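Local coordinates for sialidase domain-containing protein (Dyadobacter fermentans, PDB 5HX0), which is of unknown function but adopts a beta-propeller fold with BNR-like repeats, which suggests kinship with the sialidases, at residues A[136-141]-A[218-223]; A[315-320]-A[377-382]. One frame throughout, in Å; residues are numbered along the deposited sequence.

Contact 1 (A[136-141]-A[218-223]); sequences TILCAS and GRILWV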
ATOM      1  N   THR A 136      -1.993  10.293 -22.106  1.00 14.89           N
ATOM      2  CA  THR A 136      -2.105   9.046 -21.353  1.00 13.90           C
ATOM      3  C   THR A 136      -0.772   8.684 -20.708  1.00 12.40           C
ATOM      4  O   THR A 136       0.289   8.854 -21.314  1.00 10.98           O
ATOM      5  CB  THR A 136      -2.538   7.925 -22.294  1.00 17.90           C
ATOM      6  OG1 THR A 136      -3.799   8.273 -22.888  1.00 22.70           O
ATOM      7  CG2 THR A 136      -2.657   6.595 -21.548  1.00 11.90           C
ATOM      8  N   ILE A 137      -0.816   8.167 -19.480  1.00 10.61           N
ATOM      9  CA  ILE A 137       0.400   7.697 -18.810  1.00 11.10           C
ATOM     10  C   ILE A 137       0.242   6.228 -18.472  1.00 11.41           C
ATOM     11  O   ILE A 137      -0.764   5.830 -17.873  1.00 14.91           O
ATOM     12  CB  ILE A 137       0.718   8.509 -17.542  1.00 10.51           C
ATOM     13  CG1 ILE A 137       0.887   9.996 -17.876  1.00 10.87           C
ATOM     14  CG2 ILE A 137       1.996   7.953 -16.844  1.00 10.60           C
ATOM     15  CD1 ILE A 137       0.833  10.906 -16.634  1.00 13.17           C
ATOM     16  N   LEU A 138       1.229   5.426 -18.872  1.00 12.07           N
ATOM     17  CA  LEU A 138       1.338   4.029 -18.475  1.00 11.08           C
ATOM     18  C   LEU A 138       2.416   3.917 -17.410  1.00 14.65           C
ATOM     19  O   LEU A 138       3.449   4.582 -17.506  1.00 11.44           O
ATOM     20  CB  LEU A 138       1.719   3.144 -19.656  1.00 15.32           C
ATOM     21  CG  LEU A 138       0.842   3.195 -20.911  1.00 18.08           C
ATOM     22  CD1 LEU A 138       1.422   2.281 -21.982  1.00 23.64           C
ATOM     23  CD2 LEU A 138      -0.544   2.741 -20.549  1.00 20.12           C
ATOM     24  N   CYS A 139       2.182   3.069 -16.405  1.00 11.09           N
ATOM     25  CA  CYS A 139       3.180   2.814 -15.362  1.00  9.37           C
ATOM     26  C   CYS A 139       3.338   1.300 -15.234  1.00 13.09           C
ATOM     27  O   CYS A 139       2.520   0.637 -14.593  1.00 13.62           O
ATOM     28  CB  CYS A 139       2.780   3.456 -14.028  1.00 10.57           C
ATOM     29  SG  CYS A 139       4.016   3.194 -12.730  1.00 14.26           S
ATOM     30  N   ALA A 140       4.389   0.759 -15.844  1.00 11.83           N
ATOM     31  CA  ALA A 140       4.658  -0.671 -15.776  1.00 11.76           C
ATOM     32  C   ALA A 140       5.364  -1.012 -14.471  1.00 15.70           C
ATOM     33  O   ALA A 140       6.145  -0.218 -13.926  1.00 10.78           O
ATOM     34  CB  ALA A 140       5.516  -1.113 -16.963  1.00 12.95           C
ATOM     35  N   SER A 141       5.067  -2.198 -13.954  1.00  9.73           N
ATOM     36  CA  SER A 141       5.721  -2.651 -12.726  1.00  9.71           C
ATOM     37  C   SER A 141       5.775  -4.176 -12.754  1.00  9.93           C
ATOM     38  O   SER A 141       5.396  -4.812 -13.748  1.00 11.14           O
ATOM     39  CB  SER A 141       4.973  -2.105 -11.498  1.00 12.49           C
ATOM     40  OG  SER A 141       5.612  -2.494 -10.292  1.00 14.52           O
ATOM     41  N   GLY A 218       1.816   5.627 -33.547  1.00 19.58           N
ATOM     42  CA  GLY A 218       1.006   5.483 -32.349  1.00 24.36           C
ATOM     43  C   GLY A 218       1.067   4.113 -31.694  1.00 20.73           C
ATOM     44  O   GLY A 218       0.512   3.934 -30.600  1.00 24.68           O
ATOM     45  N   ARG A 219       1.709   3.146 -32.331  1.00 17.78           N
ATOM     46  CA  ARG A 219       1.912   1.842 -31.722  1.00 21.79           C
ATOM     47  C   ARG A 219       2.937   1.954 -30.585  1.00 17.81           C
ATOM     48  O   ARG A 219       3.870   2.754 -30.657  1.00 25.62           O
ATOM     49  CB  ARG A 219       2.350   0.885 -32.822  1.00 28.33           C
ATOM     50  CG  ARG A 219       3.256  -0.224 -32.477  1.00 45.31           C
ATOM     51  CD  ARG A 219       3.491  -1.049 -33.762  1.00 59.09           C
ATOM     52  NE  ARG A 219       2.263  -1.670 -34.273  1.00 59.83           N
ATOM     53  CZ  ARG A 219       2.237  -2.692 -35.129  1.00 52.90           C
ATOM     54  NH1 ARG A 219       3.371  -3.217 -35.575  1.00 38.75           N
ATOM     55  NH2 ARG A 219       1.078  -3.194 -35.532  1.00 56.07           N
ATOM     56  N   ILE A 220       2.742   1.187 -29.509  1.00 15.34           N
ATOM     57  CA  ILE A 220       3.657   1.228 -28.360  1.00 13.12           C
ATOM     58  C   ILE A 220       4.555   0.002 -28.394  1.00 16.60           C
ATOM     59  O   ILE A 220       4.064  -1.133 -28.441  1.00 19.30           O
ATOM     60  CB  ILE A 220       2.907   1.286 -27.021  1.00 16.18           C
ATOM     61  CG1 ILE A 220       1.892   2.427 -27.021  1.00 19.02           C
ATOM     62  CG2 ILE A 220       3.935   1.479 -25.870  1.00 12.74           C
ATOM     63  CD1 ILE A 220       1.095   2.466 -25.768  1.00 31.10           C
ATOM     64  N   LEU A 221       5.860   0.234 -28.317  1.00 15.86           N
ATOM     65  CA  LEU A 221       6.887  -0.798 -28.316  1.00 14.54           C
ATOM     66  C   LEU A 221       7.335  -1.059 -26.886  1.00 14.94           C
ATOM     67  O   LEU A 221       7.544  -0.122 -26.121  1.00 11.23           O
ATOM     68  CB  LEU A 221       8.092  -0.341 -29.143  1.00 12.11           C
ATOM     69  CG  LEU A 221       7.743   0.147 -30.537  1.00 18.74           C
ATOM     70  CD1 LEU A 221       8.959   0.775 -31.188  1.00 20.21           C
ATOM     71  CD2 LEU A 221       7.240  -1.029 -31.347  1.00 18.84           C
ATOM     72  N   TRP A 222       7.515  -2.329 -26.537  1.00 13.32           N
ATOM     73  CA  TRP A 222       7.931  -2.690 -25.183  1.00 14.21           C
ATOM     74  C   TRP A 222       8.803  -3.929 -25.283  1.00 14.78           C
ATOM     75  O   TRP A 222       8.324  -4.983 -25.720  1.00 18.24           O
ATOM     76  CB  TRP A 222       6.715  -2.967 -24.294  1.00 12.32           C
ATOM     77  CG  TRP A 222       7.029  -3.136 -22.837  1.00 16.29           C
ATOM     78  CD1 TRP A 222       8.177  -2.781 -22.183  1.00 16.47           C
ATOM     79  CD2 TRP A 222       6.165  -3.723 -21.854  1.00 13.76           C
ATOM     80  NE1 TRP A 222       8.080  -3.107 -20.843  1.00 12.39           N
ATOM     81  CE2 TRP A 222       6.849  -3.681 -20.618  1.00 13.60           C
ATOM     82  CE3 TRP A 222       4.871  -4.269 -21.902  1.00 15.07           C
ATOM     83  CZ2 TRP A 222       6.288  -4.163 -19.439  1.00 15.78           C
ATOM     84  CZ3 TRP A 222       4.312  -4.749 -20.739  1.00 14.61           C
ATOM     85  CH2 TRP A 222       5.018  -4.698 -19.517  1.00 20.40           C
ATOM     86  N   VAL A 223      10.071  -3.823 -24.899  1.00 11.00           N
ATOM     87  CA  VAL A 223      10.943  -4.998 -24.884  1.00 16.39           C
ATOM     88  C   VAL A 223      10.940  -5.593 -23.479  1.00 14.95           C
ATOM     89  O   VAL A 223      11.401  -4.955 -22.521  1.00 14.39           O
ATOM     90  CB  VAL A 223      12.361  -4.656 -25.348  1.00 15.93           C
ATOM     91  CG1 VAL A 223      13.286  -5.885 -25.203  1.00 11.77           C
ATOM     92  CG2 VAL A 223      12.325  -4.169 -26.799  1.00 16.25           C
TER

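Contact 2 (A[315-320]-A[377-382]); sequences HALRLP and NRVLVS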
ATOM      1  N   HIS A 315      18.912   3.754 -20.654  1.00  9.92           N
ATOM      2  CA  HIS A 315      17.736   4.553 -20.979  1.00 11.75           C
ATOM      3  C   HIS A 315      18.086   5.480 -22.138  1.00 14.01           C
ATOM      4  O   HIS A 315      19.166   6.071 -22.141  1.00 15.24           O
ATOM      5  CB  HIS A 315      17.256   5.417 -19.775  1.00  8.61           C
ATOM      6  CG  HIS A 315      16.078   6.277 -20.110  1.00 13.02           C
ATOM      7  ND1 HIS A 315      16.202   7.599 -20.488  1.00 14.40           N
ATOM      8  CD2 HIS A 315      14.761   5.979 -20.214  1.00 11.72           C
ATOM      9  CE1 HIS A 315      15.005   8.085 -20.777  1.00 11.71           C
ATOM     10  NE2 HIS A 315      14.117   7.116 -20.644  1.00 10.72           N
ATOM     11  N   ALA A 316      17.185   5.620 -23.110  1.00 13.98           N
ATOM     12  CA  ALA A 316      17.438   6.475 -24.271  1.00 17.30           C
ATOM     13  C   ALA A 316      16.397   7.580 -24.345  1.00 15.61           C
ATOM     14  O   ALA A 316      15.196   7.314 -24.229  1.00 14.74           O
ATOM     15  CB  ALA A 316      17.426   5.679 -25.578  1.00 15.78           C
ATOM     16  N   LEU A 317      16.865   8.811 -24.571  1.00 16.80           N
ATOM     17  CA  LEU A 317      16.019   9.993 -24.709  1.00  9.39           C
ATOM     18  C   LEU A 317      16.373  10.721 -26.001  1.00 13.61           C
ATOM     19  O   LEU A 317      17.546  11.031 -26.231  1.00 13.41           O
ATOM     20  CB  LEU A 317      16.231  10.940 -23.519  1.00 12.30           C
ATOM     21  CG  LEU A 317      15.552  12.311 -23.648  1.00 15.83           C
ATOM     22  CD1 LEU A 317      14.045  12.154 -23.559  1.00 18.50           C
ATOM     23  CD2 LEU A 317      16.061  13.278 -22.562  1.00 19.07           C
ATOM     24  N   ARG A 318      15.369  11.005 -26.836  1.00 13.17           N
ATOM     25  CA  ARG A 318      15.603  11.786 -28.045  1.00 17.17           C
ATOM     26  C   ARG A 318      15.757  13.249 -27.644  1.00 20.41           C
ATOM     27  O   ARG A 318      14.866  13.806 -27.001  1.00 16.49           O
ATOM     28  CB  ARG A 318      14.450  11.619 -29.036  1.00 14.57           C
ATOM     29  CG  ARG A 318      14.688  12.340 -30.366  1.00 20.70           C
ATOM     30  CD  ARG A 318      13.456  12.240 -31.291  1.00 19.53           C
ATOM     31  NE  ARG A 318      13.305  10.874 -31.795  1.00 21.64           N
ATOM     32  CZ  ARG A 318      12.501  10.523 -32.793  1.00 31.29           C
ATOM     33  NH1 ARG A 318      11.749  11.444 -33.391  1.00 23.55           N
ATOM     34  NH2 ARG A 318      12.443   9.249 -33.189  1.00 22.74           N
ATOM     35  N   LEU A 319      16.877  13.868 -28.010  1.00 14.81           N
ATOM     36  CA  LEU A 319      17.135  15.277 -27.720  1.00 12.78           C
ATOM     37  C   LEU A 319      16.497  16.170 -28.782  1.00 17.16           C
ATOM     38  O   LEU A 319      16.053  15.706 -29.829  1.00 19.02           O
ATOM     39  CB  LEU A 319      18.645  15.507 -27.649  1.00 15.78           C
ATOM     40  CG  LEU A 319      19.342  14.742 -26.526  1.00 14.47           C
ATOM     41  CD1 LEU A 319      20.850  14.836 -26.714  1.00 11.60           C
ATOM     42  CD2 LEU A 319      18.943  15.348 -25.181  1.00 19.52           C
ATOM     43  N   PRO A 320      16.425  17.481 -28.550  1.00 19.11           N
ATOM     44  CA  PRO A 320      15.721  18.343 -29.515  1.00 18.76           C
ATOM     45  C   PRO A 320      16.328  18.357 -30.907  1.00 22.75           C
ATOM     46  O   PRO A 320      15.624  18.714 -31.854  1.00 25.00           O
ATOM     47  CB  PRO A 320      15.788  19.725 -28.851  1.00 21.72           C
ATOM     48  CG  PRO A 320      15.824  19.384 -27.367  1.00 22.46           C
ATOM     49  CD  PRO A 320      16.773  18.221 -27.328  1.00 16.16           C
ATOM     50  N   ASN A 377      17.256  23.447 -23.834  1.00 18.89           N
ATOM     51  CA  ASN A 377      18.691  23.286 -23.645  1.00 29.99           C
ATOM     52  C   ASN A 377      19.106  22.494 -22.410  1.00 26.50           C
ATOM     53  O   ASN A 377      20.309  22.352 -22.170  1.00 27.55           O
ATOM     54  CB  ASN A 377      19.359  24.662 -23.631  1.00 40.87           C
ATOM     55  CG  ASN A 377      19.480  25.245 -25.029  1.00 49.72           C
ATOM     56  OD1 ASN A 377      18.926  26.302 -25.323  1.00 56.66           O
ATOM     57  ND2 ASN A 377      20.190  24.539 -25.907  1.00 47.42           N
ATOM     58  N   ARG A 378      18.170  21.952 -21.635  1.00 26.74           N
ATOM     59  CA  ARG A 378      18.546  21.258 -20.415  1.00 24.44           C
ATOM     60  C   ARG A 378      17.803  19.939 -20.270  1.00 16.53           C
ATOM     61  O   ARG A 378      16.615  19.834 -20.607  1.00 18.20           O
ATOM     62  CB  ARG A 378      18.300  22.135 -19.192  1.00 29.49           C
ATOM     63  CG  ARG A 378      19.338  23.244 -19.107  1.00 37.17           C
ATOM     64  CD  ARG A 378      19.201  24.031 -17.855  1.00 37.19           C
ATOM     65  NE  ARG A 378      20.298  24.971 -17.687  1.00 47.77           N
ATOM     66  CZ  ARG A 378      20.590  25.566 -16.533  1.00 56.51           C
ATOM     67  NH1 ARG A 378      19.860  25.302 -15.452  1.00 53.10           N
ATOM     68  NH2 ARG A 378      21.615  26.413 -16.457  1.00 54.61           N
ATOM     69  N   VAL A 379      18.530  18.949 -19.743  1.00 16.38           N
ATOM     70  CA  VAL A 379      18.031  17.602 -19.481  1.00 14.35           C
ATOM     71  C   VAL A 379      18.291  17.268 -18.019  1.00 14.32           C
ATOM     72  O   VAL A 379      19.378  17.535 -17.498  1.00 17.31           O
ATOM     73  CB  VAL A 379      18.736  16.566 -20.383  1.00 16.45           C
ATOM     74  CG1 VAL A 379      18.397  15.152 -19.949  1.00 14.06           C
ATOM     75  CG2 VAL A 379      18.373  16.778 -21.852  1.00 22.02           C
ATOM     76  N   LEU A 380      17.316  16.640 -17.368  1.00 16.79           N
ATOM     77  CA  LEU A 380      17.526  16.046 -16.049  1.00 15.24           C
ATOM     78  C   LEU A 380      17.781  14.556 -16.219  1.00 13.25           C
ATOM     79  O   LEU A 380      16.950  13.842 -16.785  1.00 14.34           O
ATOM     80  CB  LEU A 380      16.312  16.267 -15.146  1.00 13.71           C
ATOM     81  CG  LEU A 380      16.304  15.452 -13.854  1.00 14.12           C
ATOM     82  CD1 LEU A 380      17.407  15.945 -12.932  1.00 15.01           C
ATOM     83  CD2 LEU A 380      14.944  15.530 -13.180  1.00 12.30           C
ATOM     84  N   VAL A 381      18.939  14.091 -15.774  1.00 11.81           N
ATOM     85  CA  VAL A 381      19.204  12.654 -15.697  1.00 11.28           C
ATOM     86  C   VAL A 381      18.941  12.270 -14.247  1.00 12.00           C
ATOM     87  O   VAL A 381      19.755  12.558 -13.367  1.00 14.16           O
ATOM     88  CB  VAL A 381      20.631  12.300 -16.121  1.00 13.44           C
ATOM     89  CG1 VAL A 381      20.820  10.768 -16.072  1.00 11.66           C
ATOM     90  CG2 VAL A 381      20.939  12.876 -17.513  1.00 13.18           C
ATOM     91  N   SER A 382      17.797  11.638 -13.985  1.00  7.72           N
ATOM     92  CA  SER A 382      17.552  11.125 -12.649  1.00  7.32           C
ATOM     93  C   SER A 382      18.125   9.717 -12.507  1.00  9.26           C
ATOM     94  O   SER A 382      18.400   9.028 -13.490  1.00 11.98           O
ATOM     95  CB  SER A 382      16.044  11.104 -12.340  1.00  9.63           C
ATOM     96  OG  SER A 382      15.413  10.020 -13.023  1.00  9.33           O
TER

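Contact 1 (A[136-141]-A[218-223])
L138 and I220 reach toward each other from two facing strands and meet tip to tip, CD1 of L138 lying 3.8 Å from CD1 of I220. In I220 the CG1 branch stands anti to the carbonyl carbon (chi1 -53°), and with CD1 extended beyond it this longer arm, rather than CG2, spans the gap. Two residues further on, the pattern changes from two long side chains to a short one against a long one. The CB of A140 comes obliquely onto the six-membered ring of W222, 4.0 Å from CZ2, and the indole covers the distance that the methyl cannot. The backbones stay far apart, 10.2 Å between CA of A140 and CA of W222, and no hydrogen bond crosses; the strands belong to different antiparallel sheets, which meet here through their side chains. All four touching residues are buried. V172 of strand 165-175, in the same sheet as A140, packs on W222, while W249 meets both the indole and I220, widening this apolar layer. Each strand follows the first strand of its own antiparallel sheet, and such apolar packing between the faces of neighbouring sheets is characteristic of the blades of a beta-propeller.

Contact 2 (A[315-320]-A[377-382])
V379 is overlapped by two leucines of the segment 315-320, each of which uses its CD2 methyl against a different branch of the valine. L317 comes from the last part of strand 314-318 and meets V379 tip to tip, its CD2 4.0 Å from CG1 of V379. L319, just beyond the end of that strand, arrives differently: its side chain crosses that of V379 at about a right angle and sets CD2 3.7 Å from CG2 of V379. The fork of the valine explains the division. CG1 lies anti to the backbone N (chi1 170°) and CG2 anti to the carbonyl carbon, which gives each methyl its own leucine. In L319 the CB does not point straight at the other strand, and it is the outer part of the side chain that closes the distance. Around this trio, L325 of strand 324-330, the neighbour of 314-318, also touches V379, and Q373 of strand 367-375 lies against both V379 and L319. A371 packs on L317. Strand 314-318 is an outermost strand of its sheet, whereas 378-385 is an inner strand of the other. No hydrogen bond or charge pair joins the two segments; the contact consists of methyl groups alone, which implies that this junction depends on dispersion and probably on the burial of apolar surface, with no directional bond between the segments to fix its geometry.

The two contacts come in series along the chain, contact 1 closing before contact 2 opens, and they have no strand or sheet in common. Contact 1 joins the sheet containing 137-145 to that containing 220-229; contact 2 joins the sheet of 314-318 to that of 378-385, which is completed by the early strand 42-51. Their centres lie about 18 Å apart and their nearest atoms about 9 Å, without touching. The same solution is thus used at two separate junctions between successive sheets of the propeller. Since 42-51 and 393-401 pair in one sheet, the final blade unites the first and last strands of the ordered chain and so closes the ring.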